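PDB 3PAM: transmembrane protein from Bartonella henselae, which probably binds oligopeptides as the extracellular solute-binding part of an ABC-type oligopeptide transport system. Local coordinates for residues M6-N11 and M179-L184; R21-L26 and G249-P254; A221-I226 and R240-I245. All coordinates share one frame; numbering follows the deposited sequence.

Contacts 1 and 2 share the central mixed sheet. Contact 1 pairs strand 5-10 with strand 179-184. Contact 2 sets helix 20-29 against the turn into strand 252-257, which is the other sheet neighbour of strand 5-10. Their centres are 11 Å apart, and a probable backbone hydrogen bond, Phe8 O to Ile253 N, joins them. Their segments alternate along the chain. Contact 3 joins helices 217-228 and 232-249 and lies within the loop closed by contact 2. Its centre is 20 Å from contact 1 and 18 Å from contact 2. Helix 232-249 runs on directly into contact 2. The sheet thus brings both ends of this probable solute-binding domain together, with a helical pair further out.

Contact 1 (M6-N11 and M179-L184); sequences MGFVFN and MIIGKL
This is an antiparallel strand pair inside the central mixed sheet, with Met6 opposite Lys183 at one end and Phe10 opposite Met179 at the other. Strand 5-10 has strand 252-257 on its second edge, and strand 179-184 has strand 130-135. Gly7 and Gly182 form a hydrogen-bonded pair: Gly7 N to Gly182 O is 2.9 Å, and Gly182 N to Gly7 O is 3.0 Å. The next such pair is uneven. Val9 N gives a good bond to Ile180 O at 2.8 Å, with an angle of 165° at the hydrogen, while Ile180 N to Val9 O is weak at 3.4 Å.

One sheet face carries Phe8, Phe10, Met179 and Ile181. Met179 is a selenomethionine that makes Met-aromatic contacts with both phenylalanines. Its chain runs straight to SE and then bends (chi3 -70°). SE meets Phe8 CD1 at 3.8 Å, and the bend brings CE to Phe10 CE1 at 3.3 Å, a tight contact. Both approaches to the rings are oblique. Ile181 points the same way as Phe8 and lies beside it, with CD1 touching the CE1 corner of the ring. Helix 138-152 packs on this face through Val143 and Phe147. Lys183, an exposed residue opposite Met6, forms a salt bridge through NZ with Glu140 of the same helix.

Val9 and Ile180 occupy the other face. There Val9 CG2 lies 3.9 Å from Gly182 N.

Contact 2 (R21-L26 and G249-P254); sequences RVRQAL and GSYYIP
Gly249 O is gripped by two nitrogens of Arg23, which meets it side-on with NE and NH2. The contact is a helix C-terminus held by an arginine from another helix: Gly249 closes helix 232-249, and Arg23 lies on helix 20-29. NH2 to Gly249 O is 2.8 Å and uses a lone pair in the carbonyl plane. NE to Gly249 O is 3.1 Å. The oxygen lies in the guanidinium plane, so both N-H groups converge on it within that plane. A positive group at this helix end is consistent with a favourable interaction with the helix dipole.

Ser250 leaves the helix with positive phi (46°), and the chain turns there toward strand 252-257. NE also reaches Ser250 O, but this bond is weak at 3.4 Å. The Arg23 chain bends at chi3 (-57°), which swings the guanidinium round to the two carbonyls.

The Tyr251 ring lies over one guanidinium face, offset toward its rim, by way of CD1 and CE1. Its CE1 is 3.6 Å from NH2, and the two planes are only 18° apart. Gly249 O in turn stands over the centre of the Tyr251 ring. The third guanidinium nitrogen, NH1, bonds to Phe17 O, which ties the group to the loop before helix 20-29.

Nearer the helix backbone, Ser250 CB packs on Arg23 CB at 4.0 Å. Ser250 OG lies 3.8 Å from Gln24 CA. Further along, Ile253 CD1 touches Leu26 O at 3.8 Å.

Contact 3 (A221-I226 and R240-I245); sequences AMITAI and RALDRI
No ring or other flat group meets across this contact; the selenomethionine Met222 and Leu242 carry it with aliphatic surface. They stand opposite each other, with CA atoms 5.7 Å apart, and their CB atoms are in van der Waals contact at 4.0 Å. Both are buried.

The Met222 chain bends at chi2 and again at chi3 (93°). CB, CG and SE face helix 232-249, and the bends turn the terminal CE back toward its own helix, beside Ala221. Met222 CG touches Ile245 CD1 at 3.7 Å, with the two side chains crossing at about a right angle. Met222 SE rests on Ala241 CB at 3.8 Å. One side chain thus spans three residues of segment 240-245.

The two segments belong to an antiparallel helical hairpin. Helix 217-228 turns back through a short loop into helix 232-249. Over these segments the axes approach to 9.3 Å, and their directions differ by 160°. Neighbouring helices close the sides: Leu70 of helix 65-71 packs on Met222, and Leu71 packs on Ile245. Gln194 of helix 193-198 touches Ile223 and Leu242.

Leu242 reaches across from helix 232-249. Its CG is anti to the backbone N (chi1 179°), which carries CD2 toward helix 217-228. This branch lies near Ile223 CG1, at 4.3 Å, and meets Ile226 CD1 more closely, at 3.8 Å.

Contact 1 (M6-N11 and M179-L184)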
HETATM    1  N   MSE A   6       1.354  -5.501   7.723  1.00 71.33           N
HETATM    2  CA  MSE A   6       1.406  -4.131   8.230  1.00 69.01           C
HETATM    3  C   MSE A   6       1.855  -3.170   7.145  1.00 65.59           C
HETATM    4  O   MSE A   6       2.686  -3.516   6.304  1.00 66.36           O
HETATM    5  CB  MSE A   6       2.334  -4.038   9.447  1.00 71.98           C
HETATM    6  CG  MSE A   6       2.567  -2.615   9.971  1.00 71.84           C
HETATM    7 SE   MSE A   6       3.930  -2.502  11.374  1.00 82.24          SE
HETATM    8  CE  MSE A   6       5.122  -3.878  10.748  1.00 82.60           C
ATOM      9  N   GLY A   7       1.301  -1.964   7.165  1.00 62.06           N
ATOM     10  CA  GLY A   7       1.698  -0.941   6.209  1.00 58.88           C
ATOM     11  C   GLY A   7       1.199   0.447   6.518  1.00 55.74           C
ATOM     12  O   GLY A   7       0.407   0.640   7.449  1.00 55.70           O
ATOM     13  N   PHE A   8       1.693   1.424   5.753  1.00 52.86           N
ATOM     14  CA  PHE A   8       1.036   2.714   5.661  1.00 49.03           C
ATOM     15  C   PHE A   8      -0.154   2.484   4.764  1.00 47.30           C
ATOM     16  O   PHE A   8      -0.029   1.880   3.703  1.00 47.45           O
ATOM     17  CB  PHE A   8       1.947   3.784   5.043  1.00 47.71           C
ATOM     18  CG  PHE A   8       2.958   4.360   5.998  1.00 49.04           C
ATOM     19  CD1 PHE A   8       2.560   5.161   7.052  1.00 48.93           C
ATOM     20  CD2 PHE A   8       4.306   4.123   5.821  1.00 50.66           C
ATOM     21  CE1 PHE A   8       3.500   5.696   7.934  1.00 50.61           C
ATOM     22  CE2 PHE A   8       5.244   4.653   6.688  1.00 52.13           C
ATOM     23  CZ  PHE A   8       4.845   5.439   7.747  1.00 52.19           C
ATOM     24  N   VAL A   9      -1.317   2.941   5.200  1.00 46.22           N
ATOM     25  CA  VAL A   9      -2.520   2.770   4.403  1.00 45.28           C
ATOM     26  C   VAL A   9      -2.939   4.118   3.853  1.00 43.21           C
ATOM     27  O   VAL A   9      -3.134   5.058   4.603  1.00 41.99           O
ATOM     28  CB  VAL A   9      -3.675   2.154   5.230  1.00 45.99           C
ATOM     29  CG1 VAL A   9      -4.931   2.017   4.392  1.00 43.30           C
ATOM     30  CG2 VAL A   9      -3.264   0.818   5.801  1.00 47.78           C
ATOM     31  N   PHE A  10      -3.043   4.196   2.531  1.00 29.81           N
ATOM     32  CA  PHE A  10      -3.574   5.372   1.833  1.00 29.81           C
ATOM     33  C   PHE A  10      -5.066   5.363   1.957  1.00 30.45           C
ATOM     34  O   PHE A  10      -5.713   4.440   1.496  1.00 31.50           O
ATOM     35  CB  PHE A  10      -3.252   5.298   0.337  1.00 29.19           C
ATOM     36  CG  PHE A  10      -1.811   5.507   0.017  1.00 28.75           C
ATOM     37  CD1 PHE A  10      -1.260   6.788   0.068  1.00 26.28           C
ATOM     38  CD2 PHE A  10      -1.004   4.442  -0.346  1.00 29.74           C
ATOM     39  CE1 PHE A  10       0.063   6.995  -0.204  1.00 26.95           C
ATOM     40  CE2 PHE A  10       0.358   4.650  -0.636  1.00 30.91           C
ATOM     41  CZ  PHE A  10       0.882   5.930  -0.550  1.00 30.08           C
ATOM     42  N   ASN A  11      -5.640   6.385   2.572  1.00 32.11           N
ATOM     43  CA  ASN A  11      -7.063   6.535   2.435  1.00 32.99           C
ATOM     44  C   ASN A  11      -7.399   7.056   1.050  1.00 33.66           C
ATOM     45  O   ASN A  11      -7.411   8.258   0.796  1.00 35.41           O
ATOM     46  CB  ASN A  11      -7.667   7.406   3.503  1.00 33.88           C
ATOM     47  CG  ASN A  11      -9.165   7.365   3.464  1.00 35.09           C
ATOM     48  OD1 ASN A  11      -9.744   6.606   2.691  1.00 36.19           O
ATOM     49  ND2 ASN A  11      -9.807   8.176   4.278  1.00 34.96           N
HETATM   50  N   MSE A 179      -4.094   8.903   6.307  1.00 32.62           N
HETATM   51  CA  MSE A 179      -3.184   7.763   6.293  1.00 35.34           C
HETATM   52  C   MSE A 179      -3.063   7.254   7.724  1.00 35.32           C
HETATM   53  O   MSE A 179      -3.079   8.047   8.658  1.00 33.51           O
HETATM   54  CB  MSE A 179      -1.813   8.177   5.754  1.00 39.39           C
HETATM   55  CG  MSE A 179      -0.841   7.045   5.507  1.00 47.71           C
HETATM   56 SE   MSE A 179       0.845   7.627   4.704  1.00 63.72          SE
HETATM   57  CE  MSE A 179       0.191   8.106   2.935  1.00 60.59           C
ATOM     58  N   ILE A 180      -2.965   5.935   7.874  1.00 40.09           N
ATOM     59  CA  ILE A 180      -2.702   5.306   9.150  1.00 40.81           C
ATOM     60  C   ILE A 180      -1.704   4.168   8.967  1.00 41.97           C
ATOM     61  O   ILE A 180      -1.355   3.820   7.839  1.00 42.52           O
ATOM     62  CB  ILE A 180      -3.995   4.720   9.801  1.00 41.66           C
ATOM     63  CG1 ILE A 180      -4.762   3.893   8.766  1.00 43.28           C
ATOM     64  CG2 ILE A 180      -4.853   5.834  10.397  1.00 40.11           C
ATOM     65  CD1 ILE A 180      -5.210   2.569   9.266  1.00 44.49           C
ATOM     66  N   ILE A 181      -1.234   3.620  10.089  1.00 42.66           N
ATOM     67  CA  ILE A 181      -0.521   2.352  10.075  1.00 44.53           C
ATOM     68  C   ILE A 181      -1.516   1.266  10.417  1.00 45.49           C
ATOM     69  O   ILE A 181      -2.048   1.212  11.527  1.00 45.62           O
ATOM     70  CB  ILE A 181       0.688   2.290  11.051  1.00 45.44           C
ATOM     71  CG1 ILE A 181       1.523   3.566  10.945  1.00 45.62           C
ATOM     72  CG2 ILE A 181       1.492   1.022  10.790  1.00 46.35           C
ATOM     73  CD1 ILE A 181       3.034   3.362  10.957  1.00 50.05           C
ATOM     74  N   GLY A 182      -1.770   0.420   9.433  1.00 46.35           N
ATOM     75  CA  GLY A 182      -2.754  -0.614   9.549  1.00 46.94           C
ATOM     76  C   GLY A 182      -2.059  -1.948   9.499  1.00 48.56           C
ATOM     77  O   GLY A 182      -1.024  -2.109   8.834  1.00 48.15           O
ATOM     78  N   LYS A 183      -2.637  -2.896  10.231  1.00 49.52           N
ATOM     79  CA  LYS A 183      -2.196  -4.264  10.201  1.00 51.32           C
ATOM     80  C   LYS A 183      -3.393  -5.185   9.983  1.00 52.15           C
ATOM     81  O   LYS A 183      -4.491  -4.942  10.481  1.00 51.88           O
ATOM     82  CB  LYS A 183      -1.360  -4.625  11.447  1.00 52.44           C
ATOM     83  CG  LYS A 183      -1.756  -3.934  12.764  1.00 53.35           C
ATOM     84  CD  LYS A 183      -0.550  -3.277  13.482  1.00 53.82           C
ATOM     85  CE  LYS A 183      -0.447  -1.785  13.120  1.00 52.35           C
ATOM     86  NZ  LYS A 183       0.656  -1.017  13.804  1.00 53.99           N
ATOM     87  N   LEU A 184      -3.189  -6.216   9.182  1.00 53.35           N
ATOM     88  CA  LEU A 184      -4.221  -7.213   9.006  1.00 54.76           C
ATOM     89  C   LEU A 184      -3.654  -8.564   9.425  1.00 55.91           C
ATOM     90  O   LEU A 184      -2.723  -9.078   8.794  1.00 56.58           O
ATOM     91  CB  LEU A 184      -4.710  -7.255   7.552  1.00 55.16           C
ATOM     92  CG  LEU A 184      -5.241  -6.004   6.852  1.00 54.85           C
ATOM     93  CD1 LEU A 184      -5.492  -6.328   5.400  1.00 55.50           C
ATOM     94  CD2 LEU A 184      -6.509  -5.454   7.509  1.00 54.72           C
TER

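Contact 2 (R21-L26 and G249-P254)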
ATOM      1  N   ARG A  21      -0.390   6.120  -9.442  1.00 38.15           N
ATOM      2  CA  ARG A  21       0.993   6.571  -9.617  1.00 38.21           C
ATOM      3  C   ARG A  21       1.489   7.372  -8.440  1.00 36.40           C
ATOM      4  O   ARG A  21       2.661   7.290  -8.085  1.00 36.59           O
ATOM      5  CB  ARG A  21       1.161   7.421 -10.875  1.00 41.00           C
ATOM      6  CG  ARG A  21       0.897   6.703 -12.178  1.00 43.03           C
ATOM      7  CD  ARG A  21      -0.366   7.234 -12.774  1.00 43.75           C
ATOM      8  NE  ARG A  21      -0.116   8.042 -13.944  1.00 44.85           N
ATOM      9  CZ  ARG A  21      -0.935   8.977 -14.422  1.00 46.71           C
ATOM     10  NH1 ARG A  21      -2.065   9.284 -13.797  1.00 45.24           N
ATOM     11  NH2 ARG A  21      -0.603   9.621 -15.534  1.00 49.67           N
ATOM     12  N   VAL A  22       0.593   8.153  -7.844  1.00 35.01           N
ATOM     13  CA  VAL A  22       0.889   8.944  -6.653  1.00 34.05           C
ATOM     14  C   VAL A  22       1.214   8.060  -5.448  1.00 32.57           C
ATOM     15  O   VAL A  22       2.235   8.244  -4.763  1.00 32.45           O
ATOM     16  CB  VAL A  22      -0.302   9.822  -6.268  1.00 34.20           C
ATOM     17  CG1 VAL A  22      -0.044  10.518  -4.931  1.00 34.19           C
ATOM     18  CG2 VAL A  22      -0.614  10.825  -7.372  1.00 35.95           C
ATOM     19  N   ARG A  23       0.326   7.115  -5.177  1.00 31.98           N
ATOM     20  CA  ARG A  23       0.558   6.139  -4.102  1.00 31.17           C
ATOM     21  C   ARG A  23       1.841   5.353  -4.433  1.00 32.26           C
ATOM     22  O   ARG A  23       2.656   5.074  -3.557  1.00 31.90           O
ATOM     23  CB  ARG A  23      -0.649   5.220  -3.952  1.00 30.45           C
ATOM     24  CG  ARG A  23      -1.959   5.980  -3.710  1.00 30.76           C
ATOM     25  CD  ARG A  23      -3.067   5.039  -3.279  1.00 31.23           C
ATOM     26  NE  ARG A  23      -3.306   3.973  -4.250  1.00 32.93           N
ATOM     27  CZ  ARG A  23      -4.298   3.977  -5.141  1.00 35.37           C
ATOM     28  NH1 ARG A  23      -5.163   4.991  -5.181  1.00 34.55           N
ATOM     29  NH2 ARG A  23      -4.434   2.960  -5.985  1.00 32.45           N
ATOM     30  N   GLN A  24       2.043   5.054  -5.713  1.00 33.11           N
ATOM     31  CA  GLN A  24       3.259   4.367  -6.114  1.00 35.77           C
ATOM     32  C   GLN A  24       4.498   5.228  -5.806  1.00 36.26           C
ATOM     33  O   GLN A  24       5.479   4.743  -5.242  1.00 37.27           O
ATOM     34  CB  GLN A  24       3.172   4.017  -7.584  1.00 37.17           C
ATOM     35  CG  GLN A  24       3.969   2.817  -7.994  1.00 41.04           C
ATOM     36  CD  GLN A  24       4.150   2.769  -9.508  1.00 44.49           C
ATOM     37  OE1 GLN A  24       3.339   3.330 -10.244  1.00 45.82           O
ATOM     38  NE2 GLN A  24       5.203   2.101  -9.974  1.00 45.13           N
ATOM     39  N   ALA A  25       4.414   6.520  -6.120  1.00 36.01           N
ATOM     40  CA  ALA A  25       5.504   7.466  -5.827  1.00 36.38           C
ATOM     41  C   ALA A  25       5.793   7.576  -4.333  1.00 35.44           C
ATOM     42  O   ALA A  25       6.951   7.524  -3.931  1.00 36.67           O
ATOM     43  CB  ALA A  25       5.184   8.826  -6.395  1.00 35.81           C
ATOM     44  N   LEU A  26       4.748   7.747  -3.510  1.00 33.86           N
ATOM     45  CA  LEU A  26       4.962   7.930  -2.073  1.00 33.48           C
ATOM     46  C   LEU A  26       5.548   6.676  -1.443  1.00 33.63           C
ATOM     47  O   LEU A  26       6.378   6.766  -0.531  1.00 34.58           O
ATOM     48  CB  LEU A  26       3.675   8.332  -1.333  1.00 32.71           C
ATOM     49  CG  LEU A  26       3.026   9.692  -1.621  1.00 33.19           C
ATOM     50  CD1 LEU A  26       2.529  10.339  -0.362  1.00 31.96           C
ATOM     51  CD2 LEU A  26       3.916  10.653  -2.350  1.00 32.39           C
ATOM     52  N   GLY A 249      -1.785  -1.835  -7.079  1.00 34.24           N
ATOM     53  CA  GLY A 249      -2.567  -0.748  -6.552  1.00 33.15           C
ATOM     54  C   GLY A 249      -1.847   0.172  -5.596  1.00 33.19           C
ATOM     55  O   GLY A 249      -2.264   1.309  -5.435  1.00 32.93           O
ATOM     56  N   SER A 250      -0.781  -0.302  -4.952  1.00 34.28           N
ATOM     57  CA  SER A 250      -0.141   0.445  -3.866  1.00 34.43           C
ATOM     58  C   SER A 250      -1.174   1.003  -2.872  1.00 33.71           C
ATOM     59  O   SER A 250      -1.103   2.163  -2.478  1.00 33.38           O
ATOM     60  CB  SER A 250       0.781   1.555  -4.406  1.00 34.14           C
ATOM     61  OG  SER A 250       1.965   1.001  -4.987  1.00 35.17           O
ATOM     62  N   TYR A 251      -2.137   0.175  -2.485  1.00 34.00           N
ATOM     63  CA  TYR A 251      -3.099   0.537  -1.437  1.00 34.32           C
ATOM     64  C   TYR A 251      -2.410   0.670  -0.090  1.00 35.53           C
ATOM     65  O   TYR A 251      -2.876   1.388   0.784  1.00 35.28           O
ATOM     66  CB  TYR A 251      -4.242  -0.490  -1.378  1.00 34.54           C
ATOM     67  CG  TYR A 251      -5.021  -0.471  -2.658  1.00 33.88           C
ATOM     68  CD1 TYR A 251      -5.852   0.607  -2.970  1.00 31.94           C
ATOM     69  CD2 TYR A 251      -4.880  -1.494  -3.596  1.00 36.27           C
ATOM     70  CE1 TYR A 251      -6.528   0.658  -4.177  1.00 32.59           C
ATOM     71  CE2 TYR A 251      -5.569  -1.458  -4.808  1.00 35.18           C
ATOM     72  CZ  TYR A 251      -6.381  -0.375  -5.086  1.00 35.02           C
ATOM     73  OH  TYR A 251      -7.065  -0.326  -6.274  1.00 37.44           O
ATOM     74  N   TYR A 252      -1.276  -0.010   0.049  1.00 37.21           N
ATOM     75  CA  TYR A 252      -0.494   0.014   1.283  1.00 39.33           C
ATOM     76  C   TYR A 252       0.902   0.417   0.902  1.00 39.68           C
ATOM     77  O   TYR A 252       1.322   0.183  -0.237  1.00 40.82           O
ATOM     78  CB  TYR A 252      -0.436  -1.389   1.920  1.00 40.79           C
ATOM     79  CG  TYR A 252      -1.542  -1.715   2.901  1.00 41.69           C
ATOM     80  CD1 TYR A 252      -2.888  -1.620   2.540  1.00 41.47           C
ATOM     81  CD2 TYR A 252      -1.238  -2.171   4.185  1.00 42.54           C
ATOM     82  CE1 TYR A 252      -3.904  -1.929   3.457  1.00 41.21           C
ATOM     83  CE2 TYR A 252      -2.227  -2.478   5.090  1.00 42.64           C
ATOM     84  CZ  TYR A 252      -3.557  -2.361   4.732  1.00 42.59           C
ATOM     85  OH  TYR A 252      -4.533  -2.676   5.660  1.00 43.17           O
ATOM     86  N   ILE A 253       1.628   1.039   1.823  1.00 39.72           N
ATOM     87  CA  ILE A 253       3.066   1.112   1.686  1.00 39.61           C
ATOM     88  C   ILE A 253       3.456   0.091   2.686  1.00 41.34           C
ATOM     89  O   ILE A 253       3.276   0.311   3.892  1.00 42.04           O
ATOM     90  CB  ILE A 253       3.683   2.431   2.130  1.00 38.92           C
ATOM     91  CG1 ILE A 253       3.048   3.599   1.404  1.00 36.83           C
ATOM     92  CG2 ILE A 253       5.180   2.405   1.855  1.00 40.10           C
ATOM     93  CD1 ILE A 253       3.781   4.909   1.596  1.00 33.27           C
ATOM     94  N   PRO A 254       3.940  -1.061   2.214  1.00 42.71           N
ATOM     95  CA  PRO A 254       4.104  -2.154   3.164  1.00 44.56           C
ATOM     96  C   PRO A 254       5.257  -1.863   4.098  1.00 45.67           C
ATOM     97  O   PRO A 254       6.275  -1.285   3.683  1.00 45.74           O
ATOM     98  CB  PRO A 254       4.423  -3.355   2.272  1.00 45.62           C
ATOM     99  CG  PRO A 254       4.205  -2.858   0.853  1.00 44.87           C
ATOM    100  CD  PRO A 254       4.442  -1.413   0.884  1.00 42.51           C
TER

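Contact 3 (A221-I226 and R240-I245)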
ATOM      1  N   ALA A 221     -13.702  -9.499  -8.491  1.00 39.18           N
ATOM      2  CA  ALA A 221     -13.599 -10.690  -9.322  1.00 40.35           C
ATOM      3  C   ALA A 221     -12.619 -11.743  -8.790  1.00 39.52           C
ATOM      4  O   ALA A 221     -12.948 -12.920  -8.768  1.00 39.67           O
ATOM      5  CB  ALA A 221     -13.267 -10.322 -10.792  1.00 42.63           C
HETATM    6  N   MSE A 222     -11.418 -11.326  -8.384  1.00 39.59           N
HETATM    7  CA  MSE A 222     -10.445 -12.256  -7.804  1.00 39.85           C
HETATM    8  C   MSE A 222     -10.967 -12.865  -6.488  1.00 38.35           C
HETATM    9  O   MSE A 222     -10.812 -14.057  -6.255  1.00 37.51           O
HETATM   10  CB  MSE A 222      -9.097 -11.592  -7.575  1.00 40.77           C
HETATM   11  CG  MSE A 222      -8.330 -11.226  -8.842  1.00 45.92           C
HETATM   12 SE   MSE A 222      -8.503 -12.543 -10.275  1.00 53.38          SE
HETATM   13  CE  MSE A 222     -10.013 -11.794 -11.274  1.00 51.06           C
ATOM     14  N   ILE A 223     -11.602 -12.036  -5.660  1.00 37.61           N
ATOM     15  CA  ILE A 223     -12.136 -12.493  -4.389  1.00 37.65           C
ATOM     16  C   ILE A 223     -13.191 -13.565  -4.636  1.00 38.24           C
ATOM     17  O   ILE A 223     -13.198 -14.584  -3.952  1.00 38.85           O
ATOM     18  CB  ILE A 223     -12.709 -11.343  -3.534  1.00 37.69           C
ATOM     19  CG1 ILE A 223     -11.598 -10.381  -3.112  1.00 37.88           C
ATOM     20  CG2 ILE A 223     -13.366 -11.898  -2.256  1.00 39.20           C
ATOM     21  CD1 ILE A 223     -12.116  -9.059  -2.589  1.00 36.82           C
ATOM     22  N   THR A 224     -14.053 -13.332  -5.623  1.00 38.63           N
ATOM     23  CA  THR A 224     -15.063 -14.292  -6.025  1.00 39.91           C
ATOM     24  C   THR A 224     -14.433 -15.573  -6.531  1.00 40.21           C
ATOM     25  O   THR A 224     -14.970 -16.662  -6.289  1.00 41.51           O
ATOM     26  CB  THR A 224     -16.021 -13.711  -7.095  1.00 42.16           C
ATOM     27  OG1 THR A 224     -16.872 -12.731  -6.488  1.00 42.85           O
ATOM     28  CG2 THR A 224     -16.921 -14.813  -7.715  1.00 43.45           C
ATOM     29  N   ALA A 225     -13.298 -15.448  -7.217  1.00 39.69           N
ATOM     30  CA  ALA A 225     -12.574 -16.608  -7.745  1.00 40.32           C
ATOM     31  C   ALA A 225     -11.940 -17.460  -6.634  1.00 39.25           C
ATOM     32  O   ALA A 225     -11.948 -18.690  -6.703  1.00 40.52           O
ATOM     33  CB  ALA A 225     -11.524 -16.179  -8.791  1.00 40.65           C
ATOM     34  N   ILE A 226     -11.395 -16.796  -5.622  1.00 38.17           N
ATOM     35  CA  ILE A 226     -10.817 -17.449  -4.446  1.00 37.86           C
ATOM     36  C   ILE A 226     -11.884 -18.276  -3.722  1.00 38.60           C
ATOM     37  O   ILE A 226     -11.683 -19.449  -3.447  1.00 38.71           O
ATOM     38  CB  ILE A 226     -10.200 -16.405  -3.489  1.00 37.71           C
ATOM     39  CG1 ILE A 226      -8.978 -15.734  -4.131  1.00 37.91           C
ATOM     40  CG2 ILE A 226      -9.798 -17.043  -2.169  1.00 38.55           C
ATOM     41  CD1 ILE A 226      -8.662 -14.333  -3.591  1.00 33.44           C
ATOM     42  N   ARG A 240      -2.935 -15.513  -5.835  1.00 42.13           N
ATOM     43  CA  ARG A 240      -1.769 -14.935  -6.495  1.00 42.99           C
ATOM     44  C   ARG A 240      -2.174 -13.779  -7.400  1.00 43.14           C
ATOM     45  O   ARG A 240      -1.528 -12.725  -7.400  1.00 42.75           O
ATOM     46  CB  ARG A 240      -0.962 -16.008  -7.238  1.00 44.58           C
ATOM     47  CG  ARG A 240       0.401 -16.251  -6.583  1.00 46.59           C
ATOM     48  CD  ARG A 240       0.693 -17.711  -6.254  1.00 48.59           C
ATOM     49  NE  ARG A 240       1.258 -18.442  -7.388  1.00 50.15           N
ATOM     50  CZ  ARG A 240       2.084 -19.484  -7.290  1.00 50.78           C
ATOM     51  NH1 ARG A 240       2.479 -19.948  -6.109  1.00 50.49           N
ATOM     52  NH2 ARG A 240       2.532 -20.063  -8.388  1.00 51.71           N
ATOM     53  N   ALA A 241      -3.267 -13.942  -8.136  1.00 43.73           N
ATOM     54  CA  ALA A 241      -3.727 -12.854  -8.985  1.00 44.05           C
ATOM     55  C   ALA A 241      -4.140 -11.641  -8.141  1.00 43.10           C
ATOM     56  O   ALA A 241      -3.784 -10.507  -8.466  1.00 43.18           O
ATOM     57  CB  ALA A 241      -4.832 -13.306  -9.891  1.00 44.73           C
ATOM     58  N   LEU A 242      -4.849 -11.881  -7.037  1.00 42.27           N
ATOM     59  CA  LEU A 242      -5.194 -10.791  -6.130  1.00 40.99           C
ATOM     60  C   LEU A 242      -3.962 -10.044  -5.610  1.00 40.39           C
ATOM     61  O   LEU A 242      -3.918  -8.818  -5.653  1.00 40.44           O
ATOM     62  CB  LEU A 242      -6.061 -11.292  -4.976  1.00 40.20           C
ATOM     63  CG  LEU A 242      -6.470 -10.254  -3.921  1.00 40.22           C
ATOM     64  CD1 LEU A 242      -7.158  -9.035  -4.567  1.00 40.22           C
ATOM     65  CD2 LEU A 242      -7.350 -10.870  -2.822  1.00 37.72           C
ATOM     66  N   ASP A 243      -2.969 -10.779  -5.114  1.00 40.10           N
ATOM     67  CA  ASP A 243      -1.713 -10.176  -4.663  1.00 39.23           C
ATOM     68  C   ASP A 243      -1.138  -9.214  -5.727  1.00 39.60           C
ATOM     69  O   ASP A 243      -0.685  -8.123  -5.412  1.00 38.92           O
ATOM     70  CB  ASP A 243      -0.691 -11.265  -4.327  1.00 39.27           C
ATOM     71  CG  ASP A 243       0.525 -10.719  -3.606  1.00 38.75           C
ATOM     72  OD1 ASP A 243       0.351  -9.828  -2.754  1.00 37.35           O
ATOM     73  OD2 ASP A 243       1.664 -11.174  -3.885  1.00 39.19           O
ATOM     74  N   ARG A 244      -1.251  -9.639  -6.963  1.00 40.60           N
ATOM     75  CA  ARG A 244      -0.735  -8.959  -8.103  1.00 41.00           C
ATOM     76  C   ARG A 244      -1.404  -7.625  -8.367  1.00 40.76           C
ATOM     77  O   ARG A 244      -0.782  -6.685  -8.741  1.00 40.95           O
ATOM     78  CB  ARG A 244      -0.866  -9.868  -9.302  1.00 42.59           C
ATOM     79  CG  ARG A 244       0.419 -10.492  -9.687  1.00 43.86           C
ATOM     80  CD  ARG A 244       0.361 -11.741 -10.562  1.00 46.48           C
ATOM     81  NE  ARG A 244       1.725 -12.212 -10.633  1.00 48.41           N
ATOM     82  CZ  ARG A 244       2.133 -13.444 -10.465  1.00 49.32           C
ATOM     83  NH1 ARG A 244       1.282 -14.411 -10.291  1.00 46.62           N
ATOM     84  NH2 ARG A 244       3.415 -13.683 -10.494  1.00 48.96           N
ATOM     85  N   ILE A 245      -2.694  -7.585  -8.152  1.00 40.51           N
ATOM     86  CA  ILE A 245      -3.525  -6.394  -8.213  1.00 39.66           C
ATOM     87  C   ILE A 245      -3.276  -5.467  -7.041  1.00 38.65           C
ATOM     88  O   ILE A 245      -3.249  -4.249  -7.207  1.00 39.47           O
ATOM     89  CB  ILE A 245      -5.019  -6.766  -8.248  1.00 39.91           C
ATOM     90  CG1 ILE A 245      -5.312  -7.522  -9.541  1.00 40.10           C
ATOM     91  CG2 ILE A 245      -5.902  -5.510  -8.139  1.00 39.13           C
ATOM     92  CD1 ILE A 245      -6.720  -7.958  -9.683  1.00 40.54           C
TER